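Local coordinates for twitching motility protein PilT (Aquifex aeolicus, PDB 2EYU) that probably powers pilus retraction in twitching motility, this fragment being the C-terminal domain of the motor, a probable P-loop NTPase, at residues L11-K16 against S39-S44; H56-E61 against L95-D100; I166-L171 against R178-G183. The protein carries 1 engineered substitution. All coordinates share one frame; numbering follows the deposited sequence.

Contact 1. Residues L11-K16 against S39-S44; sequences LGLPDK and STTIAS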
loop_
_atom_site.group_PDB
_atom_site.type_symbol
_atom_site.label_atom_id
_atom_site.label_comp_id
_atom_site.label_asym_id
_atom_site.label_seq_id
_atom_site.Cartn_x
_atom_site.Cartn_y
_atom_site.Cartn_z
ATOM N N LEU A 11 -6.272 -13.089 4.337
ATOM C CA LEU A 11 -5.526 -12.407 3.281
ATOM C C LEU A 11 -4.189 -13.057 2.993
ATOM O O LEU A 11 -3.665 -13.060 1.877
ATOM C CB LEU A 11 -5.343 -10.936 3.676
ATOM C CG LEU A 11 -5.866 -9.873 2.712
ATOM C CD1 LEU A 11 -7.261 -10.194 2.200
ATOM C CD2 LEU A 11 -5.866 -8.503 3.377
ATOM N N GLY A 12 -3.533 -13.658 3.995
ATOM C CA GLY A 12 -2.226 -14.231 3.672
ATOM C C GLY A 12 -1.137 -13.183 3.882
ATOM O O GLY A 12 0.004 -13.373 3.479
ATOM N N LEU A 13 -1.527 -12.082 4.512
ATOM C CA LEU A 13 -0.634 -11.003 4.891
ATOM C C LEU A 13 -0.389 -11.092 6.395
ATOM O O LEU A 13 -1.268 -11.543 7.133
ATOM C CB LEU A 13 -1.227 -9.641 4.526
ATOM C CG LEU A 13 -1.377 -9.380 3.022
ATOM C CD1 LEU A 13 -2.491 -8.377 2.776
ATOM C CD2 LEU A 13 -0.049 -8.916 2.434
ATOM N N PRO A 14 0.772 -10.691 6.871
ATOM C CA PRO A 14 1.065 -10.820 8.305
ATOM C C PRO A 14 0.545 -9.632 9.113
ATOM O O PRO A 14 0.382 -8.524 8.604
ATOM C CB PRO A 14 2.586 -10.888 8.330
ATOM C CG PRO A 14 3.045 -10.774 6.917
ATOM C CD PRO A 14 1.920 -10.130 6.146
ATOM N N ASP A 15 0.288 -9.934 10.376
ATOM C CA ASP A 15 -0.260 -9.114 11.426
ATOM C C ASP A 15 0.263 -7.685 11.426
ATOM O O ASP A 15 -0.519 -6.746 11.611
ATOM C CB ASP A 15 0.049 -9.716 12.808
ATOM C CG ASP A 15 -0.322 -11.172 12.972
ATOM O OD1 ASP A 15 0.222 -11.825 13.896
ATOM O OD2 ASP A 15 -1.156 -11.686 12.195
ATOM N N LYS A 16 1.553 -7.446 11.245
ATOM C CA LYS A 16 2.013 -6.066 11.382
ATOM C C LYS A 16 1.381 -5.113 10.366
ATOM O O LYS A 16 1.416 -3.900 10.591
ATOM C CB LYS A 16 3.545 -5.995 11.270
ATOM C CG LYS A 16 4.014 -4.907 10.323
ATOM C CD LYS A 16 5.517 -4.671 10.461
ATOM C CE LYS A 16 5.810 -3.371 11.200
ATOM N NZ LYS A 16 5.109 -3.314 12.523
ATOM N N SER A 39 -7.445 -3.667 -4.121
ATOM C CA SER A 39 -8.662 -3.114 -3.535
ATOM C C SER A 39 -9.182 -4.022 -2.426
ATOM O O SER A 39 -9.675 -3.535 -1.409
ATOM C CB SER A 39 -9.736 -2.902 -4.607
ATOM O OG SER A 39 -10.703 -3.935 -4.494
ATOM N N THR A 40 -9.065 -5.328 -2.583
ATOM C CA THR A 40 -9.522 -6.295 -1.594
ATOM C C THR A 40 -8.715 -6.177 -0.303
ATOM O O THR A 40 -9.231 -6.325 0.814
ATOM C CB THR A 40 -9.411 -7.733 -2.136
ATOM O OG1 THR A 40 -10.352 -7.915 -3.194
ATOM C CG2 THR A 40 -9.762 -8.728 -1.041
ATOM N N THR A 41 -7.410 -5.908 -0.417
ATOM C CA THR A 41 -6.608 -5.709 0.796
ATOM C C THR A 41 -7.051 -4.443 1.518
ATOM O O THR A 41 -7.417 -4.462 2.684
ATOM C CB THR A 41 -5.120 -5.669 0.427
ATOM O OG1 THR A 41 -4.836 -6.984 -0.080
ATOM C CG2 THR A 41 -4.162 -5.433 1.602
ATOM N N ILE A 42 -7.022 -3.339 0.796
ATOM C CA ILE A 42 -7.541 -2.070 1.273
ATOM C C ILE A 42 -8.871 -2.179 1.985
ATOM O O ILE A 42 -9.158 -1.656 3.071
ATOM C CB ILE A 42 -7.693 -1.186 0.005
ATOM C CG1 ILE A 42 -6.372 -0.495 -0.345
ATOM C CG2 ILE A 42 -8.853 -0.227 0.144
ATOM C CD1 ILE A 42 -5.512 -0.401 0.911
ATOM N N ALA A 43 -9.784 -2.916 1.347
ATOM C CA ALA A 43 -11.145 -3.002 1.884
ATOM C C ALA A 43 -11.179 -3.819 3.166
ATOM O O ALA A 43 -11.918 -3.541 4.127
ATOM C CB ALA A 43 -12.028 -3.539 0.768
ATOM N N SER A 44 -10.367 -4.876 3.216
ATOM C CA SER A 44 -10.279 -5.690 4.415
ATOM C C SER A 44 -9.677 -4.897 5.581
ATOM O O SER A 44 -10.106 -5.079 6.729
ATOM C CB SER A 44 -9.435 -6.941 4.190
ATOM O OG SER A 44 -9.114 -7.497 5.474
#
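Between Leu11 and Leu13 on one side and Thr40, Thr41 and Ser44 on the other, no ring or other flat group takes part; branched and short side chains alone meet. Leu11 crosses the side chain of Thr41 obliquely. Its CD2 lies 3.9 Å from Thr41 CA and 4.0 Å from Ser44 CB, two positions nearly one helical turn apart, while its CD1 faces Thr40 CG2 at 4.3 Å. Leu13 meets Thr41 tip to tip, CD1 to CG2 at 3.6 Å; Thr41 CG2, anti to its own backbone N, is turned to the loop. Threonine suits the site because its other branch, OG1, is polar and probably hydrogen-bonded to the side-chain amide of Gln168 on strand 162-171. An alanine here would probably open a gap beside Leu13 CD1 and leave the Gln168 amide without its hydroxyl mate. Helix 38-52 begins within a sequence consistent with a Walker A P-loop, so loop 11-16 packs on the flank of the helix that starts at the probable P-loop. No hydrogen bond joins the two segments: methyl packing holds them, and the buried hydroxyls of Thr41 and Ser44 find partners beyond them, the latter weakly at Pro6 O.

Contact 2. Residues H56-E61 against L95-D100; sequences HIITIE and LREDPD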
loop_
_atom_site.group_PDB
_atom_site.type_symbol
_atom_site.label_atom_id
_atom_site.label_comp_id
_atom_site.label_asym_id
_atom_site.label_seq_id
_atom_site.Cartn_x
_atom_site.Cartn_y
_atom_site.Cartn_z
ATOM N N HIS A 56 -14.790 8.568 11.667
ATOM C CA HIS A 56 -15.383 9.065 10.438
ATOM C C HIS A 56 -14.496 8.610 9.271
ATOM O O HIS A 56 -13.304 8.955 9.292
ATOM C CB HIS A 56 -15.504 10.571 10.404
ATOM C CG HIS A 56 -16.310 11.108 9.270
ATOM N ND1 HIS A 56 -16.984 10.302 8.370
ATOM C CD2 HIS A 56 -16.555 12.386 8.894
ATOM C CE1 HIS A 56 -17.600 11.062 7.487
ATOM N NE2 HIS A 56 -17.361 12.331 7.779
ATOM N N ILE A 57 -15.062 7.856 8.327
ATOM C CA ILE A 57 -14.189 7.327 7.257
ATOM C C ILE A 57 -14.704 7.814 5.910
ATOM O O ILE A 57 -15.882 7.700 5.579
ATOM C CB ILE A 57 -14.066 5.798 7.288
ATOM C CG1 ILE A 57 -13.461 5.164 8.540
ATOM C CG2 ILE A 57 -13.226 5.249 6.126
ATOM C CD1 ILE A 57 -13.469 3.642 8.520
ATOM N N ILE A 58 -13.818 8.397 5.092
ATOM C CA ILE A 58 -14.340 8.888 3.816
ATOM C C ILE A 58 -13.598 8.169 2.702
ATOM O O ILE A 58 -12.364 8.051 2.726
ATOM C CB ILE A 58 -14.211 10.412 3.695
ATOM C CG1 ILE A 58 -15.030 11.173 4.753
ATOM C CG2 ILE A 58 -14.551 10.903 2.297
ATOM C CD1 ILE A 58 -15.312 12.610 4.386
ATOM N N THR A 59 -14.361 7.681 1.726
ATOM C CA THR A 59 -13.783 6.936 0.602
ATOM C C THR A 59 -14.115 7.634 -0.712
ATOM O O THR A 59 -15.176 8.234 -0.855
ATOM C CB THR A 59 -14.313 5.491 0.557
ATOM O OG1 THR A 59 -15.648 5.476 1.083
ATOM C CG2 THR A 59 -13.517 4.561 1.457
ATOM N N ILE A 60 -13.196 7.572 -1.655
ATOM C CA ILE A 60 -13.229 8.138 -2.983
ATOM C C ILE A 60 -12.784 7.060 -3.976
ATOM O O ILE A 60 -11.569 6.837 -3.997
ATOM C CB ILE A 60 -12.252 9.316 -3.090
ATOM C CG1 ILE A 60 -12.451 10.375 -1.994
ATOM C CG2 ILE A 60 -12.282 9.951 -4.469
ATOM C CD1 ILE A 60 -11.169 11.154 -1.767
ATOM N N GLU A 61 -13.683 6.430 -4.718
ATOM C CA GLU A 61 -13.384 5.263 -5.544
ATOM C C GLU A 61 -13.979 5.414 -6.937
ATOM O O GLU A 61 -15.056 5.991 -7.101
ATOM C CB GLU A 61 -13.903 3.982 -4.879
ATOM C CG GLU A 61 -13.499 3.799 -3.428
ATOM C CD GLU A 61 -14.246 2.736 -2.661
ATOM O OE1 GLU A 61 -14.160 1.543 -3.023
ATOM O OE2 GLU A 61 -14.933 3.045 -1.657
ATOM N N LEU A 95 -11.244 16.623 2.788
ATOM C CA LEU A 95 -10.188 17.109 3.671
ATOM C C LEU A 95 -10.713 18.080 4.715
ATOM O O LEU A 95 -10.479 17.886 5.907
ATOM C CB LEU A 95 -9.070 17.781 2.857
ATOM C CG LEU A 95 -7.797 16.932 2.770
ATOM C CD1 LEU A 95 -8.084 15.689 1.941
ATOM C CD2 LEU A 95 -6.621 17.715 2.219
ATOM N N ARG A 96 -11.422 19.104 4.253
ATOM C CA ARG A 96 -12.001 20.082 5.166
ATOM C C ARG A 96 -12.995 19.409 6.114
ATOM O O ARG A 96 -13.129 19.884 7.244
ATOM C CB ARG A 96 -12.690 21.225 4.416
ATOM C CG ARG A 96 -11.931 22.536 4.370
ATOM C CD ARG A 96 -12.096 23.370 5.630
ATOM N NE ARG A 96 -11.306 24.600 5.604
ATOM C CZ ARG A 96 -11.395 25.562 4.693
ATOM N NH1 ARG A 96 -12.263 25.441 3.690
ATOM N NH2 ARG A 96 -10.627 26.640 4.762
ATOM N N GLU A 97 -13.648 18.348 5.649
ATOM C CA GLU A 97 -14.648 17.625 6.426
ATOM C C GLU A 97 -14.027 17.063 7.705
ATOM O O GLU A 97 -14.789 16.825 8.633
ATOM C CB GLU A 97 -15.310 16.486 5.654
ATOM C CG GLU A 97 -16.825 16.551 5.607
ATOM C CD GLU A 97 -17.512 16.260 6.924
ATOM O OE1 GLU A 97 -17.559 15.077 7.333
ATOM O OE2 GLU A 97 -18.024 17.204 7.572
ATOM N N ASP A 98 -12.718 16.876 7.709
ATOM C CA ASP A 98 -11.913 16.464 8.847
ATOM C C ASP A 98 -12.100 15.014 9.233
ATOM O O ASP A 98 -12.362 14.693 10.406
ATOM C CB ASP A 98 -12.258 17.339 10.060
ATOM C CG ASP A 98 -11.090 18.145 10.589
ATOM O OD1 ASP A 98 -10.562 17.797 11.668
ATOM O OD2 ASP A 98 -10.706 19.136 9.933
ATOM N N PRO A 99 -11.966 14.027 8.355
ATOM C CA PRO A 99 -12.292 12.692 8.886
ATOM C C PRO A 99 -11.047 12.073 9.494
ATOM O O PRO A 99 -9.961 12.663 9.442
ATOM C CB PRO A 99 -12.769 11.997 7.606
ATOM C CG PRO A 99 -11.885 12.551 6.549
ATOM C CD PRO A 99 -11.521 13.957 6.971
ATOM N N ASP A 100 -11.185 10.890 10.071
ATOM C CA ASP A 100 -10.071 10.190 10.701
ATOM C C ASP A 100 -9.230 9.431 9.678
ATOM O O ASP A 100 -8.050 9.185 9.905
ATOM C CB ASP A 100 -10.543 9.154 11.713
ATOM C CG ASP A 100 -11.276 9.747 12.890
ATOM O OD1 ASP A 100 -10.554 10.182 13.811
ATOM O OD2 ASP A 100 -12.522 9.742 12.838
#
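The backbone N of His56 donates to Asp100 OD2 at 2.8 Å, in a nearly straight bond (164°) that uses the anti lone pair of the carboxylate. The contact belongs to a beta-alpha-beta crossover of the P-loop NTPase sheet, from strand 74-79 through helix 87-97 to strand 101-104, with parallel strand 56-61 lying between those two; the turn 98-100 docks on the start of strand 56-61. Asp100 N returns a bond to His56 O at 3.0 Å, so one residue clasps both backbone polar groups of His56; aspartate is short enough for its carboxylate to turn back in this way. A third bond runs from His56 NE2 to Glu97 OE1 at 2.8 Å, distinctly bent. The oxygen lies in the ring plane, at its edge, but the carboxylate plane is turned 65° from the ring. Since ND1 is hydrogen-bonded to Ile74 O, both ring nitrogens face acceptor oxygens, which may favour a protonated ring. Chi1 of -170° sets His56 CG anti to the backbone N; Pro99 CB lies over one face of the His56 ring, 4.3 Å from its centroid, a CH-pi contact. Proline fits where the helix has ended: Asp98 has already taken a positive phi, and Pro99 has no N-H to leave unbonded. Ile58 crosses both neighbours at about a right angle, its CG1 lying 3.7 Å from Pro99 CB and its CD1 4.1 Å from Glu97 CB.

Contact 3. Residues I166-L171 against R178-G183; sequences ISQRLL and RVLAYG. Engineered in segment 178-183: Gly183 (natural residue Glu).
A beta hairpin, strands 162-171 and 179-185, pairs Ser167 with Gly183, Arg169 with Ala181 and Leu171 with Val179 as antiparallel hydrogen-bonded pairs. Leu171 N reaches Val179 O at 2.6 Å in an almost straight bond (176°), and Ser167 O receives Gly183 N at 2.8 Å. Gln168 with Tyr182 and Leu170 with Leu180 are the non-hydrogen-bonded pairs, where CA-H...O contacts fill in, such as Tyr182 CA to Ser167 O at 3.0 Å. The strands run 154° apart, short of exactly antiparallel. On the face of Leu170 and Leu180, Leu170 CD2 and Leu180 CD1 are modelled 3.3 Å apart, closer than usual van der Waals contact, so the exact distance is doubtful; the carbon chain of Gln168 lies against Leu180 CD2. In the mixed sheet of this P-loop NTPase fold, strand 162-171 lies parallel to strand 26-31, whose end leads to the probable Walker A loop, and the hairpin thus adds an antiparallel partner beyond it. Ser167 OG, a short polar group suited to this buried place, is hydrogen-bonded to Thr31 OG1. On the face of Ser167, Leu171 and Ala181, Val179 CG1 takes the crowded position between backbone N and carbonyl carbon (chi1 65°) and lies 3.6 Å from Leu171 CB. Leu171 CD2 meets Ala181 CB at 4.2 Å, where the small alanine is overlaid by helix 219-228. Gly183 is an engineered replacement of glutamate. At the turn end, Arg178 brings the edge of its guanidinium to Leu170, NH1 to CD2 at 4.2 Å.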
loop_
_atom_site.group_PDB
_atom_site.type_symbol
_atom_site.label_atom_id
_atom_site.label_comp_id
_atom_site.label_asym_id
_atom_site.label_seq_id
_atom_site.Cartn_x
_atom_site.Cartn_y
_atom_site.Cartn_z
ATOM N N ILE A 166 2.486 -1.807 0.702
ATOM C CA ILE A 166 2.307 -3.207 0.369
ATOM C C ILE A 166 2.228 -3.374 -1.147
ATOM O O ILE A 166 1.330 -2.739 -1.713
ATOM C CB ILE A 166 0.972 -3.736 0.937
ATOM C CG1 ILE A 166 0.666 -3.303 2.375
ATOM C CG2 ILE A 166 0.908 -5.255 0.799
ATOM C CD1 ILE A 166 -0.481 -4.090 2.969
ATOM N N SER A 167 3.102 -4.168 -1.735
ATOM C CA SER A 167 3.082 -4.497 -3.157
ATOM C C SER A 167 2.483 -5.894 -3.316
ATOM O O SER A 167 3.075 -6.835 -2.808
ATOM C CB SER A 167 4.490 -4.472 -3.727
ATOM O OG SER A 167 4.742 -3.331 -4.517
ATOM N N GLN A 168 1.340 -6.101 -3.968
ATOM C CA GLN A 168 0.734 -7.431 -3.961
ATOM C C GLN A 168 0.674 -8.063 -5.348
ATOM O O GLN A 168 0.574 -7.362 -6.337
ATOM C CB GLN A 168 -0.706 -7.402 -3.446
ATOM C CG GLN A 168 -0.917 -7.308 -1.942
ATOM C CD GLN A 168 -2.309 -6.744 -1.640
ATOM O OE1 GLN A 168 -3.264 -7.231 -2.253
ATOM N NE2 GLN A 168 -2.385 -5.739 -0.794
ATOM N N ARG A 169 0.695 -9.389 -5.351
ATOM C CA ARG A 169 0.351 -10.173 -6.526
ATOM C C ARG A 169 -0.382 -11.433 -6.052
ATOM O O ARG A 169 -0.058 -11.975 -4.993
ATOM C CB ARG A 169 1.573 -10.536 -7.353
ATOM C CG ARG A 169 1.253 -10.866 -8.805
ATOM C CD ARG A 169 2.530 -11.149 -9.584
ATOM N NE ARG A 169 3.051 -9.931 -10.205
ATOM C CZ ARG A 169 3.487 -9.851 -11.456
ATOM N NH1 ARG A 169 3.472 -10.919 -12.242
ATOM N NH2 ARG A 169 3.938 -8.695 -11.920
ATOM N N LEU A 170 -1.360 -11.845 -6.844
ATOM C CA LEU A 170 -2.144 -13.044 -6.592
ATOM C C LEU A 170 -1.666 -14.165 -7.507
ATOM O O LEU A 170 -1.702 -13.982 -8.728
ATOM C CB LEU A 170 -3.631 -12.751 -6.812
ATOM C CG LEU A 170 -4.339 -11.901 -5.759
ATOM C CD1 LEU A 170 -5.585 -11.251 -6.346
ATOM C CD2 LEU A 170 -4.715 -12.741 -4.556
ATOM N N LEU A 171 -1.209 -15.282 -6.956
ATOM C CA LEU A 171 -0.676 -16.391 -7.745
ATOM C C LEU A 171 -1.652 -17.567 -7.749
ATOM O O LEU A 171 -2.379 -17.749 -6.766
ATOM C CB LEU A 171 0.593 -16.946 -7.148
ATOM C CG LEU A 171 1.989 -16.456 -7.515
ATOM C CD1 LEU A 171 2.553 -17.275 -8.668
ATOM C CD2 LEU A 171 1.991 -14.977 -7.850
ATOM N N ARG A 178 -5.980 -19.239 -4.776
ATOM C CA ARG A 178 -4.869 -18.418 -5.220
ATOM C C ARG A 178 -4.039 -18.075 -3.990
ATOM O O ARG A 178 -4.491 -18.178 -2.848
ATOM C CB ARG A 178 -5.279 -17.107 -5.867
ATOM C CG ARG A 178 -5.905 -17.185 -7.254
ATOM C CD ARG A 178 -7.068 -16.189 -7.291
ATOM N NE ARG A 178 -8.190 -16.689 -6.497
ATOM C CZ ARG A 178 -8.449 -16.466 -5.218
ATOM N NH1 ARG A 178 -7.650 -15.704 -4.479
ATOM N NH2 ARG A 178 -9.524 -17.007 -4.651
ATOM N N VAL A 179 -2.801 -17.632 -4.207
ATOM C CA VAL A 179 -2.100 -17.170 -3.007
ATOM C C VAL A 179 -1.605 -15.741 -3.231
ATOM O O VAL A 179 -1.206 -15.412 -4.348
ATOM C CB VAL A 179 -0.908 -18.051 -2.632
ATOM C CG1 VAL A 179 0.144 -17.964 -3.728
ATOM C CG2 VAL A 179 -0.356 -17.610 -1.284
ATOM N N LEU A 180 -1.650 -14.959 -2.152
ATOM C CA LEU A 180 -1.114 -13.604 -2.196
ATOM C C LEU A 180 0.391 -13.611 -1.997
ATOM O O LEU A 180 0.842 -14.110 -0.953
ATOM C CB LEU A 180 -1.732 -12.704 -1.111
ATOM C CG LEU A 180 -2.114 -11.310 -1.612
ATOM C CD1 LEU A 180 -3.619 -11.217 -1.845
ATOM C CD2 LEU A 180 -1.638 -10.249 -0.633
ATOM N N ALA A 181 1.084 -13.050 -2.967
ATOM C CA ALA A 181 2.508 -12.750 -2.959
ATOM C C ALA A 181 2.627 -11.228 -2.779
ATOM O O ALA A 181 1.927 -10.491 -3.479
ATOM C CB ALA A 181 3.188 -13.249 -4.218
ATOM N N TYR A 182 3.450 -10.816 -1.825
ATOM C CA TYR A 182 3.558 -9.418 -1.440
ATOM C C TYR A 182 5.001 -9.037 -1.130
ATOM O O TYR A 182 5.775 -9.904 -0.723
ATOM C CB TYR A 182 2.725 -9.113 -0.184
ATOM C CG TYR A 182 3.085 -9.973 1.012
ATOM C CD1 TYR A 182 4.025 -9.611 1.959
ATOM C CD2 TYR A 182 2.452 -11.197 1.215
ATOM C CE1 TYR A 182 4.309 -10.433 3.030
ATOM C CE2 TYR A 182 2.723 -12.031 2.275
ATOM C CZ TYR A 182 3.665 -11.636 3.194
ATOM O OH TYR A 182 3.967 -12.442 4.268
ATOM N N GLY A 183 5.263 -7.751 -1.305
ATOM C CA GLY A 183 6.473 -7.087 -0.833
ATOM C C GLY A 183 6.043 -6.146 0.289
ATOM O O GLY A 183 4.896 -5.701 0.273
#

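The three contacts follow one another along the chain, and contacts 2 and 3 lie on opposite sides of its centre, their own centres about 28 Å apart. Both reach the same mixed sheet: contact 2 near the 74-79 edge, contact 3 toward the 216-217 edge. Contact 1 lies about 10 Å from contact 3, centre to centre, and touches it, with Gly12 and Pro14 packing on Tyr182 and Leu11 on Leu180. It stands about 21 Å from contact 2, although helix 38-52 runs on in sequence to strand 56-61. Loop 11-16 therefore packs against both the hairpin and the helix that starts at the probable P-loop, while contact 2 joins strand 56-61 to the end of helix 87-97.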